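Long-range contacts in glutamyl-tRNA(Gln) amidotransferase subunit B, mitochondrial (Saccharomyces cerevisiae, PDB 4N0H), which is subunit B of a mitochondrial amidotransferase from yeast and carries a GatB/GatE-type catalytic domain: residues Q103-Y108 with Q137-Q142; E19-L24 with V167-L172; S84-D89 with R109-G114. All blocks are in the same frame, centred on the assembly; numbering follows the deposited sequence.

Contact 1 of 3, residues Q103-Y108 with Q137-Q142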
loop_
_atom_site.group_PDB
_atom_site.type_symbol
_atom_site.label_atom_id
_atom_site.label_comp_id
_atom_site.label_asym_id
_atom_site.label_seq_id
_atom_site.Cartn_x
_atom_site.Cartn_y
_atom_site.Cartn_z
ATOM N N GLN B 103 10.298 7.730 -3.184
ATOM C CA GLN B 103 11.309 6.895 -3.813
ATOM C C GLN B 103 11.415 5.591 -3.033
ATOM O O GLN B 103 11.392 5.603 -1.804
ATOM C CB GLN B 103 12.661 7.613 -3.796
ATOM C CG GLN B 103 13.820 6.766 -4.303
ATOM C CD GLN B 103 15.179 7.326 -3.904
ATOM O OE1 GLN B 103 16.139 7.256 -4.669
ATOM N NE2 GLN B 103 15.264 7.876 -2.699
ATOM N N LEU B 104 11.509 4.471 -3.743
ATOM C CA LEU B 104 11.785 3.189 -3.104
ATOM C C LEU B 104 13.287 3.004 -2.932
ATOM O O LEU B 104 14.057 3.150 -3.883
ATOM C CB LEU B 104 11.188 2.037 -3.908
ATOM C CG LEU B 104 9.671 1.912 -3.787
ATOM C CD1 LEU B 104 9.115 0.950 -4.835
ATOM C CD2 LEU B 104 9.303 1.453 -2.376
ATOM N N THR B 105 13.691 2.697 -1.705
ATOM C CA THR B 105 15.099 2.600 -1.340
ATOM C C THR B 105 15.219 1.709 -0.114
ATOM O O THR B 105 14.250 1.506 0.601
ATOM C CB THR B 105 15.703 3.991 -1.028
ATOM O OG1 THR B 105 17.093 3.852 -0.701
ATOM C CG2 THR B 105 14.976 4.652 0.132
ATOM N N GLN B 106 16.407 1.172 0.127
ATOM C CA GLN B 106 16.602 0.278 1.261
ATOM C C GLN B 106 17.183 1.008 2.463
ATOM O O GLN B 106 18.369 0.880 2.765
ATOM C CB GLN B 106 17.501 -0.885 0.865
ATOM C CG GLN B 106 17.019 -1.629 -0.358
ATOM C CD GLN B 106 17.766 -2.926 -0.561
ATOM O OE1 GLN B 106 18.964 -2.924 -0.843
ATOM N NE2 GLN B 106 17.066 -4.046 -0.395
ATOM N N HIS B 107 16.336 1.765 3.151
ATOM C CA HIS B 107 16.767 2.591 4.272
ATOM C C HIS B 107 17.061 1.786 5.540
ATOM O O HIS B 107 18.182 1.807 6.049
ATOM C CB HIS B 107 15.722 3.674 4.559
ATOM C CG HIS B 107 16.068 4.559 5.716
ATOM N ND1 HIS B 107 15.420 4.485 6.931
ATOM C CD2 HIS B 107 16.995 5.538 5.845
ATOM C CE1 HIS B 107 15.935 5.377 7.758
ATOM N NE2 HIS B 107 16.891 6.030 7.123
ATOM N N TYR B 108 16.056 1.080 6.046
ATOM C CA TYR B 108 16.184 0.355 7.313
ATOM C C TYR B 108 16.993 -0.935 7.202
ATOM O O TYR B 108 17.693 -1.311 8.138
ATOM C CB TYR B 108 14.804 0.023 7.898
ATOM C CG TYR B 108 13.969 1.230 8.256
ATOM C CD1 TYR B 108 14.347 2.077 9.290
ATOM C CD2 TYR B 108 12.795 1.515 7.568
ATOM C CE1 TYR B 108 13.585 3.183 9.621
ATOM C CE2 TYR B 108 12.024 2.612 7.894
ATOM C CZ TYR B 108 12.424 3.444 8.921
ATOM O OH TYR B 108 11.661 4.542 9.251
ATOM N N GLN B 137 27.750 0.137 3.865
ATOM C CA GLN B 137 26.618 -0.620 3.357
ATOM C C GLN B 137 26.401 -0.435 1.859
ATOM O O GLN B 137 27.019 0.417 1.216
ATOM C CB GLN B 137 25.346 -0.232 4.110
ATOM C CG GLN B 137 24.946 1.217 3.920
ATOM C CD GLN B 137 23.843 1.635 4.864
ATOM O OE1 GLN B 137 22.867 2.258 4.455
ATOM N NE2 GLN B 137 23.994 1.297 6.142
ATOM N N LEU B 138 25.486 -1.236 1.329
ATOM C CA LEU B 138 25.219 -1.317 -0.093
ATOM C C LEU B 138 23.698 -1.369 -0.236
ATOM O O LEU B 138 23.059 -2.237 0.351
ATOM C CB LEU B 138 25.858 -2.602 -0.612
ATOM C CG LEU B 138 26.200 -2.850 -2.072
ATOM C CD1 LEU B 138 27.405 -3.779 -2.133
ATOM C CD2 LEU B 138 25.016 -3.465 -2.791
ATOM N N GLN B 139 23.117 -0.430 -0.983
ATOM C CA GLN B 139 21.656 -0.330 -1.086
ATOM C C GLN B 139 21.163 -0.307 -2.532
ATOM O O GLN B 139 21.781 0.311 -3.394
ATOM C CB GLN B 139 21.148 0.936 -0.382
ATOM C CG GLN B 139 21.386 0.984 1.116
ATOM C CD GLN B 139 20.835 2.251 1.754
ATOM O OE1 GLN B 139 20.474 3.205 1.062
ATOM N NE2 GLN B 139 20.758 2.259 3.083
ATOM N N ILE B 140 20.035 -0.965 -2.788
ATOM C CA ILE B 140 19.383 -0.876 -4.091
ATOM C C ILE B 140 18.278 0.167 -3.998
ATOM O O ILE B 140 17.510 0.174 -3.035
ATOM C CB ILE B 140 18.763 -2.224 -4.507
ATOM C CG1 ILE B 140 19.834 -3.315 -4.562
ATOM C CG2 ILE B 140 18.045 -2.098 -5.849
ATOM C CD1 ILE B 140 19.265 -4.724 -4.570
ATOM N N GLU B 141 18.196 1.055 -4.985
ATOM C CA GLU B 141 17.138 2.064 -4.980
ATOM C C GLU B 141 16.747 2.563 -6.370
ATOM O O GLU B 141 17.475 2.365 -7.343
ATOM C CB GLU B 141 17.525 3.244 -4.086
ATOM C CG GLU B 141 18.764 3.984 -4.530
ATOM C CD GLU B 141 19.158 5.074 -3.553
ATOM O OE1 GLU B 141 19.702 6.106 -3.997
ATOM O OE2 GLU B 141 18.920 4.893 -2.338
ATOM N N GLN B 142 15.589 3.219 -6.441
ATOM C CA GLN B 142 15.060 3.760 -7.687
ATOM C C GLN B 142 15.735 5.059 -8.072
ATOM O O GLN B 142 15.967 5.915 -7.223
ATOM C CB GLN B 142 13.568 4.067 -7.541
ATOM C CG GLN B 142 12.639 2.897 -7.654
ATOM C CD GLN B 142 11.185 3.326 -7.522
ATOM O OE1 GLN B 142 10.844 4.152 -6.671
ATOM N NE2 GLN B 142 10.327 2.788 -8.383
#

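Contact 2 of 3, residues E19-L24 with V167-L172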
loop_
_atom_site.group_PDB
_atom_site.type_symbol
_atom_site.label_atom_id
_atom_site.label_comp_id
_atom_site.label_asym_id
_atom_site.label_seq_id
_atom_site.Cartn_x
_atom_site.Cartn_y
_atom_site.Cartn_z
ATOM N N GLU B 19 29.751 8.689 -0.841
ATOM C CA GLU B 19 28.479 8.052 -1.156
ATOM C C GLU B 19 28.335 8.005 -2.668
ATOM O O GLU B 19 28.187 9.041 -3.321
ATOM C CB GLU B 19 27.320 8.820 -0.529
ATOM C CG GLU B 19 27.378 8.867 0.986
ATOM C CD GLU B 19 26.344 9.799 1.581
ATOM O OE1 GLU B 19 25.487 10.306 0.823
ATOM O OE2 GLU B 19 26.391 10.025 2.810
ATOM N N ILE B 20 28.402 6.801 -3.228
ATOM C CA ILE B 20 28.439 6.638 -4.676
ATOM C C ILE B 20 27.199 5.950 -5.234
ATOM O O ILE B 20 26.932 4.784 -4.944
ATOM C CB ILE B 20 29.691 5.866 -5.131
ATOM C CG1 ILE B 20 30.958 6.561 -4.627
ATOM C CG2 ILE B 20 29.714 5.754 -6.647
ATOM C CD1 ILE B 20 32.247 5.871 -5.038
ATOM N N HIS B 21 26.447 6.686 -6.045
ATOM C CA HIS B 21 25.286 6.129 -6.714
ATOM C C HIS B 21 25.691 5.652 -8.094
ATOM O O HIS B 21 26.382 6.354 -8.831
ATOM C CB HIS B 21 24.162 7.159 -6.808
ATOM C CG HIS B 21 23.547 7.497 -5.488
ATOM N ND1 HIS B 21 24.166 8.307 -4.563
ATOM C CD2 HIS B 21 22.369 7.124 -4.934
ATOM C CE1 HIS B 21 23.396 8.425 -3.497
ATOM N NE2 HIS B 21 22.300 7.715 -3.696
ATOM N N THR B 22 25.263 4.445 -8.435
ATOM C CA THR B 22 25.657 3.828 -9.688
ATOM C C THR B 22 24.452 3.236 -10.416
ATOM O O THR B 22 23.747 2.386 -9.875
ATOM C CB THR B 22 26.714 2.735 -9.439
ATOM O OG1 THR B 22 27.999 3.345 -9.263
ATOM C CG2 THR B 22 26.781 1.785 -10.603
ATOM N N GLN B 23 24.218 3.699 -11.640
ATOM C CA GLN B 23 23.154 3.155 -12.471
ATOM C C GLN B 23 23.526 1.760 -12.942
ATOM O O GLN B 23 24.582 1.566 -13.540
ATOM C CB GLN B 23 22.898 4.046 -13.691
ATOM C CG GLN B 23 22.153 5.331 -13.393
ATOM C CD GLN B 23 21.707 6.059 -14.650
ATOM O OE1 GLN B 23 22.384 6.022 -15.679
ATOM N NE2 GLN B 23 20.557 6.721 -14.573
ATOM N N LEU B 24 22.659 0.791 -12.669
ATOM C CA LEU B 24 22.867 -0.572 -13.144
ATOM C C LEU B 24 22.469 -0.697 -14.610
ATOM O O LEU B 24 21.499 -0.081 -15.051
ATOM C CB LEU B 24 22.073 -1.568 -12.295
ATOM C CG LEU B 24 22.439 -1.635 -10.810
ATOM C CD1 LEU B 24 21.741 -2.807 -10.142
ATOM C CD2 LEU B 24 23.949 -1.726 -10.623
ATOM N N VAL B 167 14.798 3.519 -13.015
ATOM C CA VAL B 167 16.061 2.874 -13.384
ATOM C C VAL B 167 16.751 2.387 -12.101
ATOM O O VAL B 167 16.738 3.089 -11.093
ATOM C CB VAL B 167 16.971 3.857 -14.164
ATOM C CG1 VAL B 167 18.435 3.391 -14.193
ATOM C CG2 VAL B 167 16.428 4.075 -15.582
ATOM N N PRO B 168 17.341 1.177 -12.125
ATOM C CA PRO B 168 17.952 0.663 -10.893
ATOM C C PRO B 168 19.271 1.351 -10.554
ATOM O O PRO B 168 20.093 1.590 -11.437
ATOM C CB PRO B 168 18.220 -0.819 -11.208
ATOM C CG PRO B 168 17.586 -1.088 -12.537
ATOM C CD PRO B 168 17.463 0.224 -13.239
ATOM N N LEU B 169 19.452 1.666 -9.276
ATOM C CA LEU B 169 20.701 2.211 -8.767
ATOM C C LEU B 169 21.209 1.325 -7.640
ATOM O O LEU B 169 20.422 0.673 -6.949
ATOM C CB LEU B 169 20.490 3.621 -8.201
ATOM C CG LEU B 169 19.901 4.709 -9.100
ATOM C CD1 LEU B 169 19.629 5.981 -8.303
ATOM C CD2 LEU B 169 20.856 4.989 -10.224
ATOM N N ILE B 170 22.523 1.297 -7.459
ATOM C CA ILE B 170 23.093 0.814 -6.209
ATOM C C ILE B 170 23.841 1.960 -5.542
ATOM O O ILE B 170 24.678 2.614 -6.165
ATOM C CB ILE B 170 24.037 -0.379 -6.409
ATOM C CG1 ILE B 170 23.243 -1.624 -6.802
ATOM C CG2 ILE B 170 24.815 -0.655 -5.137
ATOM C CD1 ILE B 170 24.078 -2.894 -6.822
ATOM N N GLU B 171 23.516 2.224 -4.283
ATOM C CA GLU B 171 24.249 3.219 -3.520
ATOM C C GLU B 171 25.260 2.517 -2.632
ATOM O O GLU B 171 24.906 1.638 -1.847
ATOM C CB GLU B 171 23.314 4.075 -2.666
ATOM C CG GLU B 171 24.055 5.107 -1.823
ATOM C CD GLU B 171 23.148 5.868 -0.869
ATOM O OE1 GLU B 171 23.675 6.516 0.061
ATOM O OE2 GLU B 171 21.913 5.826 -1.048
ATOM N N LEU B 172 26.522 2.908 -2.767
ATOM C CA LEU B 172 27.582 2.379 -1.922
ATOM C C LEU B 172 28.058 3.461 -0.964
ATOM O O LEU B 172 28.439 4.552 -1.385
ATOM C CB LEU B 172 28.742 1.864 -2.779
ATOM C CG LEU B 172 29.976 1.317 -2.058
ATOM C CD1 LEU B 172 30.496 0.088 -2.767
ATOM C CD2 LEU B 172 31.067 2.375 -1.962
HETATM O O HOH W 1 27.472 2.580 -6.240
#

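Contact 3 of 3, residues S84-D89 with R109-G114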
loop_
_atom_site.group_PDB
_atom_site.type_symbol
_atom_site.label_atom_id
_atom_site.label_comp_id
_atom_site.label_asym_id
_atom_site.label_seq_id
_atom_site.Cartn_x
_atom_site.Cartn_y
_atom_site.Cartn_z
ATOM N N SER B 84 20.496 -11.065 5.692
ATOM C CA SER B 84 19.611 -12.226 5.661
ATOM C C SER B 84 18.239 -11.824 5.141
ATOM O O SER B 84 17.627 -12.535 4.342
ATOM C CB SER B 84 19.485 -12.840 7.054
ATOM O OG SER B 84 19.051 -11.871 7.991
ATOM N N ILE B 85 17.769 -10.669 5.596
ATOM C CA ILE B 85 16.539 -10.077 5.099
ATOM C C ILE B 85 16.810 -8.627 4.724
ATOM O O ILE B 85 17.300 -7.853 5.546
ATOM C CB ILE B 85 15.439 -10.074 6.177
ATOM C CG1 ILE B 85 15.054 -11.502 6.571
ATOM C CG2 ILE B 85 14.216 -9.305 5.696
ATOM C CD1 ILE B 85 14.260 -12.230 5.515
ATOM N N SER B 86 16.513 -8.257 3.486
ATOM C CA SER B 86 16.462 -6.840 3.148
ATOM C C SER B 86 15.076 -6.465 2.626
ATOM O O SER B 86 14.275 -7.331 2.266
ATOM C CB SER B 86 17.586 -6.425 2.185
ATOM O OG SER B 86 17.448 -7.030 0.913
ATOM N N GLN B 87 14.791 -5.170 2.614
ATOM C CA GLN B 87 13.467 -4.688 2.263
ATOM C C GLN B 87 13.581 -3.311 1.642
ATOM O O GLN B 87 14.606 -2.635 1.785
ATOM C CB GLN B 87 12.586 -4.604 3.512
ATOM C CG GLN B 87 13.195 -3.761 4.618
ATOM C CD GLN B 87 12.186 -3.327 5.671
ATOM O OE1 GLN B 87 11.338 -4.112 6.103
ATOM N NE2 GLN B 87 12.271 -2.061 6.084
ATOM N N PHE B 88 12.528 -2.899 0.947
ATOM C CA PHE B 88 12.468 -1.565 0.379
ATOM C C PHE B 88 11.545 -0.683 1.205
ATOM O O PHE B 88 10.493 -1.130 1.658
ATOM C CB PHE B 88 11.989 -1.625 -1.071
ATOM C CG PHE B 88 12.987 -2.232 -2.006
ATOM C CD1 PHE B 88 12.972 -3.589 -2.271
ATOM C CD2 PHE B 88 13.961 -1.449 -2.599
ATOM C CE1 PHE B 88 13.900 -4.151 -3.127
ATOM C CE2 PHE B 88 14.893 -2.008 -3.455
ATOM C CZ PHE B 88 14.861 -3.357 -3.718
ATOM N N ASP B 89 11.939 0.572 1.388
ATOM C CA ASP B 89 11.134 1.531 2.138
ATOM C C ASP B 89 10.784 2.721 1.256
ATOM O O ASP B 89 11.460 2.986 0.267
ATOM C CB ASP B 89 11.888 2.013 3.378
ATOM C CG ASP B 89 12.575 0.879 4.118
ATOM O OD1 ASP B 89 13.827 0.838 4.112
ATOM O OD2 ASP B 89 11.863 0.023 4.696
ATOM N N ARG B 109 16.869 -1.624 6.070
ATOM C CA ARG B 109 17.529 -2.914 5.881
ATOM C C ARG B 109 18.204 -3.000 4.515
ATOM O O ARG B 109 17.604 -3.456 3.544
ATOM C CB ARG B 109 16.529 -4.063 6.046
ATOM C CG ARG B 109 15.795 -4.069 7.383
ATOM C CD ARG B 109 15.150 -5.420 7.646
ATOM N NE ARG B 109 16.135 -6.500 7.576
ATOM C CZ ARG B 109 16.892 -6.890 8.598
ATOM N NH1 ARG B 109 16.781 -6.289 9.777
ATOM N NH2 ARG B 109 17.761 -7.881 8.443
ATOM N N PRO B 110 19.465 -2.559 4.441
ATOM C CA PRO B 110 20.224 -2.538 3.188
ATOM C C PRO B 110 20.552 -3.946 2.696
ATOM O O PRO B 110 20.531 -4.899 3.482
ATOM C CB PRO B 110 21.503 -1.777 3.565
ATOM C CG PRO B 110 21.640 -1.976 5.042
ATOM C CD PRO B 110 20.234 -2.008 5.569
ATOM N N PHE B 111 20.837 -4.065 1.401
ATOM C CA PHE B 111 21.144 -5.352 0.786
ATOM C C PHE B 111 22.356 -6.038 1.425
ATOM O O PHE B 111 22.342 -7.246 1.644
ATOM C CB PHE B 111 21.373 -5.194 -0.724
ATOM C CG PHE B 111 21.550 -6.506 -1.450
ATOM C CD1 PHE B 111 22.818 -7.018 -1.695
ATOM C CD2 PHE B 111 20.448 -7.234 -1.872
ATOM C CE1 PHE B 111 22.980 -8.227 -2.356
ATOM C CE2 PHE B 111 20.602 -8.443 -2.536
ATOM C CZ PHE B 111 21.868 -8.942 -2.774
ATOM N N ALA B 112 23.400 -5.264 1.706
ATOM C CA ALA B 112 24.624 -5.801 2.294
ATOM C C ALA B 112 25.299 -4.790 3.207
ATOM O O ALA B 112 25.070 -3.584 3.103
ATOM C CB ALA B 112 25.594 -6.252 1.203
ATOM N N ARG B 113 26.134 -5.293 4.105
ATOM C CA ARG B 113 26.906 -4.436 4.992
ATOM C C ARG B 113 28.347 -4.925 5.066
ATOM O O ARG B 113 28.640 -6.090 4.774
ATOM C CB ARG B 113 26.280 -4.399 6.387
ATOM C CG ARG B 113 24.998 -3.577 6.470
ATOM C CD ARG B 113 24.345 -3.694 7.843
ATOM N NE ARG B 113 23.522 -4.896 7.967
ATOM C CZ ARG B 113 23.167 -5.444 9.127
ATOM N NH1 ARG B 113 23.573 -4.910 10.271
ATOM N NH2 ARG B 113 22.411 -6.535 9.144
ATOM N N GLY B 114 29.248 -4.029 5.450
ATOM C CA GLY B 114 30.654 -4.371 5.551
ATOM C C GLY B 114 31.297 -4.484 4.184
ATOM O O GLY B 114 30.740 -4.031 3.182
HETATM O O HOH W 2 19.763 -8.792 1.264
HETATM O O HOH W 3 15.134 -1.300 4.016
#

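Contact 1 of 3, residues Q103-Y108 with Q137-Q142
Gln-106 reaches across to Ile-140 and lies beside it, both side chains pointing the same way. Gln-106 CB stays 4.0 Å from Ile-140 O. CG is turned anti to the carbonyl carbon (chi1 -54°) and packs on the same oxygen, with Gln-106 CG 3.3 Å from Ile-140 O. Gln-106 CD is 3.7 Å from Ile-140 N. At the tip, Gln-106 OE1 accepts from Ile-140 N at 3.0 Å in a nearly straight bond, the donor tilted 35° from the plane of the side-chain carbonyl. A side-chain carbonyl thus takes a place that a backbone carbonyl would fill in a regular pair of strands. The segments belong to antiparallel neighbours in the main mixed sheet, strands 102-120 and 130-142. Near residue 104 the backbone of Gln-142 donates from N to Leu-104 O, 3.0 Å. Gln-142 OE1 returns the bond by accepting Leu-104 N, also 3.0 Å, while its NE2 is held by Asn-166 OD1. Between these pairs, Thr-105 OG1 donates to Glu-141 OE2 at 2.7 Å. It meets the carboxylate on its anti side, 22° out of the plane.

Contact 2 of 3, residues E19-L24 with V167-L172
Ile-20 to Gln-23 pair with Leu-172 to Leu-169 as antiparallel strands, with segment directions 158° apart and axes 4.6 Å apart at closest. Ile-20:Leu-172 and Thr-22:Ile-170 are hydrogen-bonded pairs; His-21:Glu-171 and Gln-23:Leu-169 are non-hydrogen-bonded. In the main mixed sheet strand 14-23 lies between 168-174 and 210-218. Leu-24 N adds a bond to Pro-168 O at 3.0 Å. On the face carrying His-21, Glu-171 runs alongside the imidazole. Glu-171 CG is anti to the backbone N (chi1 178°) and lies over the ring face toward the rim, a CH-pi contact 3.9 Å from the centroid of the His-21 ring. The carboxylate plane is turned 31° from the ring. Next along, Gln-23 CG touches Leu-169 CD2 at 3.4 Å, and Gln-23 NE2 is held by Asp-143. Beyond the strand end, Leu-24 CD1 meets Ile-170 CG1 at 3.8 Å; on the face of Ile-20, Thr-22 and Leu-172, helix 181-197 packs. A water donates to Ile-20 O at 2.6 Å and to Ile-170 O at 2.8 Å, bridging two neighbouring carbonyl oxygens, one from each strand. Glu-19 and Glu-141 bring carboxylates near that of Glu-171, which would be expected to make the potential around His-21 more negative.

Contact 3 of 3, residues S84-D89 with R109-G114
Arg-109 presents an edge of its guanidinium to Ile-85. Ile-85 O and Ser-86 CA both lie at that edge, near the plane of the group. NE and NH2 grip the one oxygen side-on: Arg-109 NE donates to Ile-85 O at 2.7 Å, and NH2 to Ile-85 O at 2.9 Å. Neither bond is straight. NH2 lies in the carbonyl plane, on a lone pair. NE stands above that plane, 49° out of it. The bend of the arginine chain at chi3 (55°) sets NE in place for this grip. A second flat group is the Gln-87 amide, whose plane is 86° from the guanidinium. The two side chains cross at about a right angle, and it is their aliphatic parts that touch, Gln-87 CG against Arg-109 CB at 3.6 Å. Ser-86 OG comes near the Phe-111 ring, a third flat group.

The backbones add one weak bond, from Gln-87 N to Arg-109 O, 3.4 Å long. The Ser-86 side chain packs on the backbone opposite, with Ser-86 CB 3.3 Å from Arg-109 O. Two waters link the segments. One lies 2.9 Å from Ser-86 OG and 3.0 Å from Phe-111 O. Another accepts Arg-109 N at 2.7 Å beside Gln-87 O and Asp-89 OD1; that carboxylate oxygen also takes Tyr-108 N.

The contact joins the loop before strand 89-92 to a break in strand 102-120. There Phe-111 and Ala-112 together form a classic beta bulge opposite Leu-138, and the Phe-111 ring packs on helix 65-78.

Across the two segments the cation is met by a peptide oxygen and not by a carboxylate. Its charge would be expected to polarise the Ile-85 carbonyl, which could strengthen the double grip. Much of the remaining polar contact passes through water.

From the N terminus, residues 19-24 come first, and contact 2 pairs them with 167-172, closing the longest loop. Contacts 1 and 3 both fall within that loop. Segment 84-89 opens contact 3, segment 103-108 opens contact 1, and then 109-114 and 137-142 close them in the same order, so these two cross. They share strand 102-120 and touch where Asp-89 meets Thr-105 and Tyr-108. Contacts 1 and 2 meet where strands 130-142 and 168-174 lie side by side, with backbone oxygens of Gln-139 and Glu-141 hydrogen-bonded to the amides of Glu-171 and Leu-169. Contacts 1 and 2 each join two neighbouring strands, and contact 3 ties the loop before 89-92 to strand 102-120.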